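Local coordinates for protein dTDP-4-amino-4,6-dideoxyglucose formyltransferase (Shewanella sp. FDAARGOS_354, PDB 6V2T) that probably transfers a formyl group from a folate cofactor to the amino group of dTDP-4-amino-4,6-dideoxyglucose, a nucleotide sugar linked to O-antigen synthesis, at residues 59-63 and 99-103; 131-135 and 169-175; 161-165 and 177-181. All blocks are in the same frame, centred on the assembly; numbering follows the deposited sequence.

Contact 1 (59-63 and 99-103); sequences YSAIN and HCKQI. With 0FX (dTDP-4-amino-4,6-dideoxyglucose), chain G; FOL (folic acid), chain H.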
loop_
_atom_site.group_PDB
_atom_site.type_symbol
_atom_site.label_atom_id
_atom_site.label_comp_id
_atom_site.label_asym_id
_atom_site.label_seq_id
_atom_site.Cartn_x
_atom_site.Cartn_y
_atom_site.Cartn_z
ATOM N N TYR B 59 -1.629 -14.345 29.616
ATOM C CA TYR B 59 -1.132 -14.415 28.218
ATOM C C TYR B 59 -0.192 -15.613 28.140
ATOM O O TYR B 59 0.132 -16.192 29.190
ATOM C CB TYR B 59 -0.501 -13.094 27.780
ATOM C CG TYR B 59 0.766 -12.765 28.520
ATOM C CD1 TYR B 59 1.954 -13.389 28.192
ATOM C CD2 TYR B 59 0.777 -11.845 29.557
ATOM C CE1 TYR B 59 3.130 -13.112 28.867
ATOM C CE2 TYR B 59 1.950 -11.539 30.229
ATOM C CZ TYR B 59 3.129 -12.183 29.888
ATOM O OH TYR B 59 4.295 -11.918 30.547
ATOM N N SER B 60 0.169 -16.011 26.915
ATOM C CA SER B 60 0.938 -17.250 26.646
ATOM C C SER B 60 2.414 -16.971 26.935
ATOM O O SER B 60 2.877 -15.866 26.617
ATOM C CB SER B 60 0.769 -17.754 25.228
ATOM O OG SER B 60 -0.535 -18.257 24.992
ATOM N N ALA B 61 3.114 -17.964 27.477
ATOM C CA ALA B 61 4.564 -17.916 27.784
ATOM C C ALA B 61 5.344 -17.608 26.496
ATOM O O ALA B 61 6.237 -16.744 26.528
ATOM C CB ALA B 61 4.975 -19.240 28.398
ATOM N N ILE B 62 4.955 -18.243 25.389
ATOM C CA ILE B 62 5.676 -18.173 24.081
ATOM C C ILE B 62 5.464 -16.797 23.423
ATOM O O ILE B 62 6.172 -16.504 22.435
ATOM C CB ILE B 62 5.253 -19.353 23.183
ATOM C CG1 ILE B 62 6.267 -19.591 22.059
ATOM C CG2 ILE B 62 3.837 -19.173 22.653
ATOM C CD1 ILE B 62 6.383 -21.034 21.611
ATOM N N ASN B 63 4.548 -15.976 23.952
ATOM C CA ASN B 63 4.301 -14.591 23.474
ATOM C C ASN B 63 5.652 -13.880 23.458
ATOM O O ASN B 63 6.290 -13.791 24.536
ATOM C CB ASN B 63 3.257 -13.830 24.307
ATOM C CG ASN B 63 2.703 -12.615 23.597
ATOM O OD1 ASN B 63 3.433 -11.940 22.879
ATOM N ND2 ASN B 63 1.417 -12.328 23.769
ATOM N N HIS B 99 -7.683 -16.131 21.164
ATOM C CA HIS B 99 -6.479 -15.948 20.312
ATOM C C HIS B 99 -5.254 -16.312 21.163
ATOM O O HIS B 99 -4.377 -15.483 21.333
ATOM C CB HIS B 99 -6.432 -14.522 19.766
ATOM C CG HIS B 99 -7.525 -14.181 18.807
ATOM N ND1 HIS B 99 -7.326 -13.311 17.765
ATOM C CD2 HIS B 99 -8.810 -14.584 18.727
ATOM C CE1 HIS B 99 -8.459 -13.172 17.091
ATOM N NE2 HIS B 99 -9.388 -13.955 17.665
ATOM N N CYS B 100 -5.257 -17.517 21.726
ATOM C CA CYS B 100 -4.153 -18.090 22.528
ATOM C C CYS B 100 -3.098 -18.669 21.586
ATOM O O CYS B 100 -3.477 -19.536 20.770
ATOM C CB CYS B 100 -4.675 -19.191 23.433
ATOM S SG CYS B 100 -3.392 -19.900 24.478
ATOM N N LYS B 101 -1.842 -18.217 21.709
ATOM C CA LYS B 101 -0.686 -18.678 20.873
ATOM C C LYS B 101 -0.283 -20.126 21.216
ATOM O O LYS B 101 0.487 -20.696 20.434
ATOM C CB LYS B 101 0.531 -17.756 21.040
ATOM C CG LYS B 101 0.402 -16.361 20.442
ATOM C CD LYS B 101 1.476 -15.385 20.913
ATOM C CE LYS B 101 1.422 -14.049 20.194
ATOM N NZ LYS B 101 1.754 -14.203 18.757
ATOM N N GLN B 102 -0.746 -20.722 22.322
ATOM C CA GLN B 102 -0.290 -22.091 22.718
ATOM C C GLN B 102 -1.344 -23.149 22.408
ATOM O O GLN B 102 -2.520 -22.927 22.690
ATOM C CB GLN B 102 0.002 -22.197 24.210
ATOM C CG GLN B 102 1.151 -21.326 24.686
ATOM C CD GLN B 102 1.415 -21.569 26.155
ATOM O OE1 GLN B 102 0.680 -21.104 27.030
ATOM N NE2 GLN B 102 2.458 -22.336 26.429
ATOM N N ILE B 103 -0.914 -24.309 21.923
ATOM C CA ILE B 103 -1.791 -25.496 21.782
ATOM C C ILE B 103 -2.041 -26.070 23.179
ATOM O O ILE B 103 -1.056 -26.287 23.910
ATOM C CB ILE B 103 -1.175 -26.535 20.832
ATOM C CG1 ILE B 103 -0.976 -25.949 19.430
ATOM C CG2 ILE B 103 -2.055 -27.783 20.817
ATOM C CD1 ILE B 103 0.151 -26.585 18.629
HETATM O O4P 0FX G . -5.176 -13.197 15.375
HETATM P P2 0FX G . -4.079 -12.942 16.411
HETATM O O3P 0FX G . -4.625 -12.622 17.767
HETATM O O1G 0FX G . -3.376 -14.343 16.491
HETATM C C1G 0FX G . -3.257 -14.967 17.768
HETATM C C2G 0FX G . -1.833 -15.484 17.819
HETATM O O2G 0FX G . -0.833 -14.454 17.708
HETATM C C3G 0FX G . -1.676 -16.445 16.652
HETATM O O3G 0FX G . -0.365 -17.018 16.767
HETATM C C4G 0FX G . -2.792 -17.508 16.639
HETATM N N4A 0FX G . -2.751 -18.227 15.362
HETATM C C5G 0FX G . -4.206 -16.962 16.793
HETATM C C6G 0FX G . -5.218 -18.107 17.003
HETATM O O5G 0FX G . -4.220 -16.041 17.887
HETATM O OPP 0FX G . -2.965 -11.667 16.284
HETATM P P 0FX G . -1.858 -11.919 15.203
HETATM O O1P 0FX G . -0.963 -13.057 15.360
HETATM O O2P 0FX G . -0.957 -10.713 15.237
HETATM O O5 0FX G . -2.396 -11.844 13.722
HETATM C C5 0FX G . -3.396 -10.930 13.358
HETATM C C4 0FX G . -3.324 -10.773 11.834
HETATM O O4 0FX G . -2.133 -10.098 11.425
HETATM C C3 0FX G . -3.245 -12.102 11.062
HETATM O O3 0FX G . -4.516 -12.719 10.917
HETATM C C2 0FX G . -2.563 -11.729 9.722
HETATM C C1 0FX G . -1.688 -10.531 10.183
HETATM N N11 0FX G . -0.299 -10.951 10.298
HETATM C C61 0FX G . 0.266 -11.266 11.485
HETATM C C51 0FX G . 1.609 -11.637 11.520
HETATM C C5A 0FX G . 2.261 -12.008 12.849
HETATM C C21 0FX G . 0.411 -10.983 9.163
HETATM O O21 0FX G . -0.200 -10.662 7.995
HETATM N N31 0FX G . 1.714 -11.354 9.152
HETATM C C41 0FX G . 2.328 -11.680 10.320
HETATM O O41 0FX G . 3.627 -12.099 10.279
HETATM N N1 FOL H . -5.504 -26.006 21.655
HETATM C C2 FOL H . -6.174 -27.128 21.348
HETATM N NA2 FOL H . -5.804 -28.284 21.890
HETATM N N3 FOL H . -7.262 -27.099 20.520
HETATM C C4 FOL H . -7.638 -25.946 19.945
HETATM O O4 FOL H . -8.648 -26.019 19.197
HETATM C C4A FOL H . -6.956 -24.772 20.251
HETATM N N5 FOL H . -7.254 -23.596 19.698
HETATM C C6 FOL H . -6.336 -22.451 19.700
HETATM C C7 FOL H . -5.601 -22.452 21.053
HETATM N N8 FOL H . -5.154 -23.758 21.456
HETATM C C8A FOL H . -5.868 -24.846 21.128
HETATM C C9 FOL H . -5.502 -22.332 18.371
HETATM N N10 FOL H . -4.159 -21.783 18.580
HETATM C C11 FOL H . -0.565 -23.028 16.778
HETATM C C12 FOL H . -0.595 -22.022 17.746
HETATM C C13 FOL H . -1.803 -21.615 18.320
HETATM C C14 FOL H . -3.001 -22.205 17.972
HETATM C C15 FOL H . -2.966 -23.225 17.027
HETATM C C16 FOL H . -1.767 -23.633 16.436
HETATM C C FOL H . 0.742 -23.488 16.177
HETATM O O FOL H . 1.740 -23.239 16.817
HETATM N N FOL H . 0.833 -24.207 15.056
#
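The side chain of S60, at the end of strand 53-60, packs against both C100 and Q102: OG lies 3.3 Å from C100 SG, while CB rests 3.6 Å from Q102 CG. Its hydroxyl is beside the backbone N (chi1 -70°) and hydrogen-bonds D31, whose carboxylate also takes the backbone N-H of K101 and the amide of N63, so one acid ties both segments together. Beyond S60 the chain makes a type I turn to N63, and the turn lies against K101. I62 brings its CG2 branch to 3.9 Å from K101 CB. N63 crosses the same lysine farther out at a slant, its amide carbon CG 3.9 Å from K101 CE. The aliphatic part of K101 is thus flanked by the turn, and the chain stays extended until its last torsion (chi4 -66°), where the bend carries NZ to the sugar hydroxyl O2G of the bound nucleotide sugar, 2.8 Å away. Q102 packs its CG against CB and OG of S60, and its amide end is held by N78 and by the backbone N of V79.

The loop that meets the turn carries the two ligands. H99 ND1 donates at the edge of its ring, in plane, to the phosphate oxygen O3P at 2.8 Å. C100 O accepts from folate N10 at 3.2 Å in a nearly straight bond (168°), and I103 lies along the folate. In this arrangement 0FX N4A, the sugar's amino nitrogen, lies 5.0 Å from FOL N10. Contacts between the segments themselves are mainly apolar, with D31 supplying the polar link; the chemistry is consistent with a turn that backs the loop holding both ligands, with the amino sugar near N10, the atom expected to carry the formyl group.

Contact 2 (131-135 and 169-175); sequences QVFSI and DTSLNVY. With NA (sodium ion), chain J; 0FX (dTDP-4-amino-4,6-dideoxyglucose), chain G.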
loop_
_atom_site.group_PDB
_atom_site.type_symbol
_atom_site.label_atom_id
_atom_site.label_comp_id
_atom_site.label_asym_id
_atom_site.label_seq_id
_atom_site.Cartn_x
_atom_site.Cartn_y
_atom_site.Cartn_z
ATOM N N GLN B 131 -8.387 -15.715 7.087
ATOM C CA GLN B 131 -8.798 -14.771 6.030
ATOM C C GLN B 131 -7.734 -14.699 4.926
ATOM O O GLN B 131 -8.131 -14.501 3.818
ATOM C CB GLN B 131 -9.162 -13.413 6.640
ATOM C CG GLN B 131 -7.950 -12.540 6.913
ATOM C CD GLN B 131 -7.169 -12.945 8.145
ATOM O OE1 GLN B 131 -7.615 -13.735 8.961
ATOM N NE2 GLN B 131 -6.001 -12.348 8.299
ATOM N N VAL B 132 -6.444 -14.950 5.190
ATOM C CA VAL B 132 -5.403 -14.950 4.134
ATOM C C VAL B 132 -5.739 -16.069 3.136
ATOM O O VAL B 132 -5.816 -15.795 1.937
ATOM C CB VAL B 132 -3.983 -15.138 4.705
ATOM C CG1 VAL B 132 -2.977 -15.303 3.596
ATOM C CG2 VAL B 132 -3.598 -13.991 5.627
ATOM N N PHE B 133 -5.880 -17.271 3.640
ATOM C CA PHE B 133 -6.277 -18.484 2.860
ATOM C C PHE B 133 -7.661 -18.265 2.233
ATOM O O PHE B 133 -7.799 -18.528 1.064
ATOM C CB PHE B 133 -6.164 -19.724 3.737
ATOM C CG PHE B 133 -4.738 -19.976 4.148
ATOM C CD1 PHE B 133 -3.859 -20.612 3.279
ATOM C CD2 PHE B 133 -4.260 -19.528 5.370
ATOM C CE1 PHE B 133 -2.533 -20.802 3.646
ATOM C CE2 PHE B 133 -2.920 -19.679 5.704
ATOM C CZ PHE B 133 -2.081 -20.353 4.861
ATOM N N SER B 134 -8.636 -17.717 2.937
ATOM C CA SER B 134 -9.979 -17.550 2.334
ATOM C C SER B 134 -9.900 -16.611 1.118
ATOM O O SER B 134 -10.669 -16.839 0.155
ATOM C CB SER B 134 -11.029 -17.085 3.323
ATOM O OG SER B 134 -11.412 -18.159 4.162
ATOM N N ILE B 135 -9.093 -15.540 1.173
ATOM C CA ILE B 135 -9.102 -14.521 0.087
ATOM C C ILE B 135 -8.700 -15.243 -1.196
ATOM O O ILE B 135 -9.235 -14.921 -2.256
ATOM C CB ILE B 135 -8.181 -13.321 0.407
ATOM C CG1 ILE B 135 -8.902 -12.332 1.324
ATOM C CG2 ILE B 135 -7.656 -12.658 -0.867
ATOM C CD1 ILE B 135 -7.986 -11.318 2.073
ATOM N N ASP B 169 -10.856 -6.439 -0.821
ATOM C CA ASP B 169 -10.381 -6.658 0.566
ATOM C C ASP B 169 -8.922 -7.109 0.531
ATOM O O ASP B 169 -8.589 -8.059 -0.254
ATOM C CB ASP B 169 -11.212 -7.723 1.284
ATOM C CG ASP B 169 -12.502 -7.226 1.903
ATOM O OD1 ASP B 169 -12.618 -6.014 2.158
ATOM O OD2 ASP B 169 -13.353 -8.084 2.196
ATOM N N THR B 170 -8.112 -6.552 1.433
ATOM C CA THR B 170 -6.842 -7.163 1.891
ATOM C C THR B 170 -7.125 -8.061 3.086
ATOM O O THR B 170 -8.247 -8.041 3.643
ATOM C CB THR B 170 -5.822 -6.088 2.286
ATOM O OG1 THR B 170 -6.395 -5.361 3.376
ATOM C CG2 THR B 170 -5.524 -5.162 1.131
ATOM N N SER B 171 -6.118 -8.799 3.503
ATOM C CA SER B 171 -6.110 -9.489 4.801
ATOM C C SER B 171 -6.559 -8.537 5.913
ATOM O O SER B 171 -7.359 -8.968 6.754
ATOM C CB SER B 171 -4.772 -10.064 5.093
ATOM O OG SER B 171 -4.744 -10.548 6.408
ATOM N N LEU B 172 -6.073 -7.298 5.934
ATOM C CA LEU B 172 -6.373 -6.386 7.070
ATOM C C LEU B 172 -7.878 -6.068 7.048
ATOM O O LEU B 172 -8.506 -6.106 8.098
ATOM C CB LEU B 172 -5.514 -5.124 6.945
ATOM C CG LEU B 172 -5.797 -4.035 7.981
ATOM C CD1 LEU B 172 -5.542 -4.543 9.379
ATOM C CD2 LEU B 172 -4.979 -2.780 7.689
ATOM N N ASN B 173 -8.415 -5.746 5.887
ATOM C CA ASN B 173 -9.855 -5.455 5.719
ATOM C C ASN B 173 -10.682 -6.637 6.264
ATOM O O ASN B 173 -11.579 -6.401 7.079
ATOM C CB ASN B 173 -10.229 -5.165 4.261
ATOM C CG ASN B 173 -9.502 -3.992 3.645
ATOM O OD1 ASN B 173 -9.166 -4.061 2.470
ATOM N ND2 ASN B 173 -9.285 -2.928 4.406
ATOM N N VAL B 174 -10.418 -7.880 5.837
ATOM C CA VAL B 174 -11.236 -9.032 6.302
ATOM C C VAL B 174 -11.025 -9.222 7.813
ATOM O O VAL B 174 -11.995 -9.491 8.510
ATOM C CB VAL B 174 -10.936 -10.334 5.528
ATOM C CG1 VAL B 174 -11.904 -11.417 5.966
ATOM C CG2 VAL B 174 -11.020 -10.125 4.025
ATOM N N TYR B 175 -9.783 -9.143 8.296
ATOM C CA TYR B 175 -9.467 -9.396 9.712
ATOM C C TYR B 175 -10.274 -8.435 10.595
ATOM O O TYR B 175 -10.855 -8.895 11.600
ATOM C CB TYR B 175 -7.982 -9.207 9.982
ATOM C CG TYR B 175 -7.589 -9.539 11.388
ATOM C CD1 TYR B 175 -7.562 -10.857 11.821
ATOM C CD2 TYR B 175 -7.229 -8.545 12.282
ATOM C CE1 TYR B 175 -7.160 -11.180 13.101
ATOM C CE2 TYR B 175 -6.797 -8.857 13.555
ATOM C CZ TYR B 175 -6.770 -10.176 13.968
ATOM O OH TYR B 175 -6.363 -10.473 15.227
HETATM NA NA NA J . -9.226 -2.795 0.381
HETATM O O4P 0FX G . -5.176 -13.197 15.375
HETATM P P2 0FX G . -4.079 -12.942 16.411
HETATM O O3P 0FX G . -4.625 -12.622 17.767
HETATM O O1G 0FX G . -3.376 -14.343 16.491
HETATM C C1G 0FX G . -3.257 -14.967 17.768
HETATM C C2G 0FX G . -1.833 -15.484 17.819
HETATM O O2G 0FX G . -0.833 -14.454 17.708
HETATM C C3G 0FX G . -1.676 -16.445 16.652
HETATM O O3G 0FX G . -0.365 -17.018 16.767
HETATM C C4G 0FX G . -2.792 -17.508 16.639
HETATM N N4A 0FX G . -2.751 -18.227 15.362
HETATM C C5G 0FX G . -4.206 -16.962 16.793
HETATM C C6G 0FX G . -5.218 -18.107 17.003
HETATM O O5G 0FX G . -4.220 -16.041 17.887
HETATM O OPP 0FX G . -2.965 -11.667 16.284
HETATM P P 0FX G . -1.858 -11.919 15.203
HETATM O O1P 0FX G . -0.963 -13.057 15.360
HETATM O O2P 0FX G . -0.957 -10.713 15.237
HETATM O O5 0FX G . -2.396 -11.844 13.722
HETATM C C5 0FX G . -3.396 -10.930 13.358
HETATM C C4 0FX G . -3.324 -10.773 11.834
HETATM O O4 0FX G . -2.133 -10.098 11.425
HETATM C C3 0FX G . -3.245 -12.102 11.062
HETATM O O3 0FX G . -4.516 -12.719 10.917
HETATM C C2 0FX G . -2.563 -11.729 9.722
HETATM C C1 0FX G . -1.688 -10.531 10.183
HETATM N N11 0FX G . -0.299 -10.951 10.298
HETATM C C61 0FX G . 0.266 -11.266 11.485
HETATM C C51 0FX G . 1.609 -11.637 11.520
HETATM C C5A 0FX G . 2.261 -12.008 12.849
HETATM C C21 0FX G . 0.411 -10.983 9.163
HETATM O O21 0FX G . -0.200 -10.662 7.995
HETATM N N31 0FX G . 1.714 -11.354 9.152
HETATM C C41 0FX G . 2.328 -11.680 10.320
HETATM O O41 0FX G . 3.627 -12.099 10.279
HETATM O O HOH W 1 -10.857 -1.616 1.391
HETATM O O HOH W 2 -6.955 -1.981 0.759
#
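S171 OG is gripped from two residues: Q131 NE2 donates to it at 2.9 Å, almost straight (170°) and in the plane of the amide, and H241 ND1 forms a second hydrogen bond. The same Q131 NE2 reaches the deoxyribose hydroxyl O3 of the nucleotide sugar at 3.0 Å, so one amide nitrogen bridges helix 171-194 and the ligand. Q131 gets there by a compact route: CG sits between the backbone N and the carbonyl carbon (chi1 82°), and a further bend at CG turns the amide so that its N-H points at S171 OG. Nearer the backbone, Q131 CB packs 3.5 Å from V174 CG1.

One turn later I135 supplies the apolar half of the contact. Its CD1 presses on the beginning of helix 171-194, 3.4 Å from S171 N, and lies alongside V174 CG2, the two side chains running in opposite senses.

Y175 extends the line from Q131 towards the phosphates. Its ring is turned 51° from the Q131 amide and covers the deoxyribose, with C4 of the ligand 4.0 Å above the middle of one face. Its OH gives a hydrogen bond to phosphate oxygen O4P at 3.0 Å.

The start of the helix is fixed by a capping box, T170 N donating to N173 OD1 at 2.9 Å and N173 N to T170 OG1. N173 OD1 also binds a sodium ion at 2.4 Å, whose other ligands are the carbonyl oxygens of W168 and A263 and two waters. The chemistry implies a helix start secured by cap and cation, with S171 OG in the second shell holding the amide that meets the deoxyribose, while Y175 meets that sugar by its face and the phosphate by its OH.

Contact 3 (161-165 and 177-181); sequences KEVPI and RVQQT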
loop_
_atom_site.group_PDB
_atom_site.type_symbol
_atom_site.label_atom_id
_atom_site.label_comp_id
_atom_site.label_asym_id
_atom_site.label_seq_id
_atom_site.Cartn_x
_atom_site.Cartn_y
_atom_site.Cartn_z
ATOM N N LYS B 161 -20.391 -17.158 13.093
ATOM C CA LYS B 161 -20.961 -16.210 12.112
ATOM C C LYS B 161 -19.962 -15.949 10.996
ATOM O O LYS B 161 -18.806 -15.626 11.281
ATOM C CB LYS B 161 -21.402 -14.928 12.822
ATOM C CG LYS B 161 -22.173 -13.970 11.906
ATOM C CD LYS B 161 -22.975 -12.880 12.607
ATOM C CE LYS B 161 -22.736 -12.779 14.108
ATOM N NZ LYS B 161 -23.372 -11.590 14.722
ATOM N N GLU B 162 -20.415 -16.139 9.768
ATOM C CA GLU B 162 -19.660 -15.878 8.536
ATOM C C GLU B 162 -19.586 -14.364 8.361
ATOM O O GLU B 162 -20.510 -13.659 8.788
ATOM C CB GLU B 162 -20.333 -16.555 7.358
ATOM C CG GLU B 162 -19.669 -16.226 6.035
ATOM C CD GLU B 162 -20.044 -17.120 4.875
ATOM O OE1 GLU B 162 -21.001 -17.889 5.027
ATOM O OE2 GLU B 162 -19.330 -17.099 3.846
ATOM N N VAL B 163 -18.486 -13.888 7.811
ATOM C CA VAL B 163 -18.363 -12.482 7.362
ATOM C C VAL B 163 -18.061 -12.555 5.880
ATOM O O VAL B 163 -17.422 -13.509 5.396
ATOM C CB VAL B 163 -17.329 -11.668 8.171
ATOM C CG1 VAL B 163 -17.477 -11.881 9.661
ATOM C CG2 VAL B 163 -15.914 -11.957 7.732
ATOM N N PRO B 164 -18.596 -11.580 5.114
ATOM C CA PRO B 164 -18.367 -11.522 3.678
ATOM C C PRO B 164 -16.912 -11.121 3.411
ATOM O O PRO B 164 -16.296 -10.485 4.265
ATOM C CB PRO B 164 -19.360 -10.443 3.204
ATOM C CG PRO B 164 -19.504 -9.528 4.404
ATOM C CD PRO B 164 -19.387 -10.441 5.612
ATOM N N ILE B 165 -16.392 -11.594 2.289
ATOM C CA ILE B 165 -15.127 -11.121 1.668
ATOM C C ILE B 165 -15.462 -10.423 0.353
ATOM O O ILE B 165 -16.111 -11.052 -0.498
ATOM C CB ILE B 165 -14.160 -12.278 1.437
ATOM C CG1 ILE B 165 -13.868 -13.006 2.747
ATOM C CG2 ILE B 165 -12.875 -11.760 0.784
ATOM C CD1 ILE B 165 -12.868 -14.104 2.598
ATOM N N ARG B 177 -13.115 -6.977 9.961
ATOM C CA ARG B 177 -14.545 -7.338 9.870
ATOM C C ARG B 177 -14.779 -8.582 10.747
ATOM O O ARG B 177 -15.767 -8.626 11.477
ATOM C CB ARG B 177 -14.895 -7.505 8.396
ATOM C CG ARG B 177 -16.374 -7.661 8.097
ATOM C CD ARG B 177 -16.670 -7.800 6.617
ATOM N NE ARG B 177 -16.063 -6.733 5.847
ATOM C CZ ARG B 177 -15.214 -6.855 4.824
ATOM N NH1 ARG B 177 -14.826 -8.025 4.351
ATOM N NH2 ARG B 177 -14.715 -5.764 4.287
ATOM N N VAL B 178 -13.842 -9.523 10.756
ATOM C CA VAL B 178 -13.897 -10.726 11.630
ATOM C C VAL B 178 -13.849 -10.277 13.088
ATOM O O VAL B 178 -14.725 -10.741 13.866
ATOM C CB VAL B 178 -12.789 -11.736 11.288
ATOM C CG1 VAL B 178 -12.673 -12.828 12.331
ATOM C CG2 VAL B 178 -13.026 -12.327 9.915
ATOM N N GLN B 179 -12.944 -9.357 13.426
ATOM C CA GLN B 179 -12.794 -8.866 14.824
ATOM C C GLN B 179 -14.128 -8.270 15.282
ATOM O O GLN B 179 -14.512 -8.534 16.446
ATOM C CB GLN B 179 -11.681 -7.828 15.001
ATOM C CG GLN B 179 -10.258 -8.360 14.866
ATOM C CD GLN B 179 -9.234 -7.254 15.073
ATOM O OE1 GLN B 179 -9.096 -6.308 14.276
ATOM N NE2 GLN B 179 -8.472 -7.380 16.140
ATOM N N GLN B 180 -14.833 -7.545 14.408
ATOM C CA GLN B 180 -16.142 -6.922 14.777
ATOM C C GLN B 180 -17.169 -8.023 15.091
ATOM O O GLN B 180 -17.911 -7.893 16.080
ATOM C CB GLN B 180 -16.684 -6.020 13.669
ATOM C CG GLN B 180 -17.897 -5.214 14.120
ATOM C CD GLN B 180 -17.656 -4.452 15.407
ATOM O OE1 GLN B 180 -16.752 -3.612 15.495
ATOM N NE2 GLN B 180 -18.441 -4.767 16.429
ATOM N N THR B 181 -17.214 -9.051 14.251
ATOM C CA THR B 181 -18.100 -10.225 14.397
ATOM C C THR B 181 -17.757 -10.999 15.673
ATOM O O THR B 181 -18.719 -11.503 16.292
ATOM C CB THR B 181 -18.070 -11.072 13.123
ATOM O OG1 THR B 181 -18.997 -10.400 12.276
ATOM C CG2 THR B 181 -18.494 -12.505 13.329
#
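V163 meets three residues of helix 171-194 at once. Its CG1 lies 3.4 Å from T181 OG1, its CG2 touches V178 CG2 at 3.6 Å with the two side chains nearly at right angles, and its CB faces R177 CG at 4.1 Å. A chi1 of -46° aims one methyl at T181 and the other at V178, so the valine straddles a single turn of the helix. On one flank K161 brings CB to 3.8 Å from T181 CG2. On the other flank R177 crosses the ring of P164 at a slant, CD to CD 3.9 Å.

The polar bond of the contact comes from the end of R177. Its chain is extended as far as CD and then bends (chi3 -52°), which delivers NH1 to P164 O at 2.9 Å. The bond is somewhat bent (140° at the hydrogen), and the oxygen lies moderately out of the guanidinium plane. NH1 also forms a salt bridge with D169, its stronger partner, so the arginine joins the chain leaving the strand to the residues just before the helix; the neighbouring carboxylate should offset the cost of partly burying the charge.

Farther out, strand 157-163 is itself positioned by strand 141-147: K161 pairs through the backbone with C143, and V163 with V141. Those residues also line the same side, V141 touching V163 and C143 touching T181, while P119 supports V178. The strand and helix segments run nearly antiparallel (axes 8.8 Å apart), as expected for a strand followed by a helix that returns across the sheet. This is the layered alpha/beta packing of the Rossmann-like formyltransferase domain, here at the last strand of its mixed sheet.

Overall arrangement
All three contacts belong to the formyltransferase domain. Contact 2 is wholly buried, whereas contacts 1 and 3 are partly open, with exposed residues at their margins. Contacts 2 and 3 share helix 171-194 and are directly joined, through R177 and by packing of I165 on S134, I135 and V174. Contact 1 lies across the chain's centre, about 22 Å from contact 2 between centres, yet both reach the nucleotide sugar, H99 and Y175 meeting at its phosphate. Contacts 1 and 2 carry polar groups that reach this ligand, beside apolar packing between their segments; contact 3, on the sheet's edge strand, is chiefly aliphatic with one arginine bond.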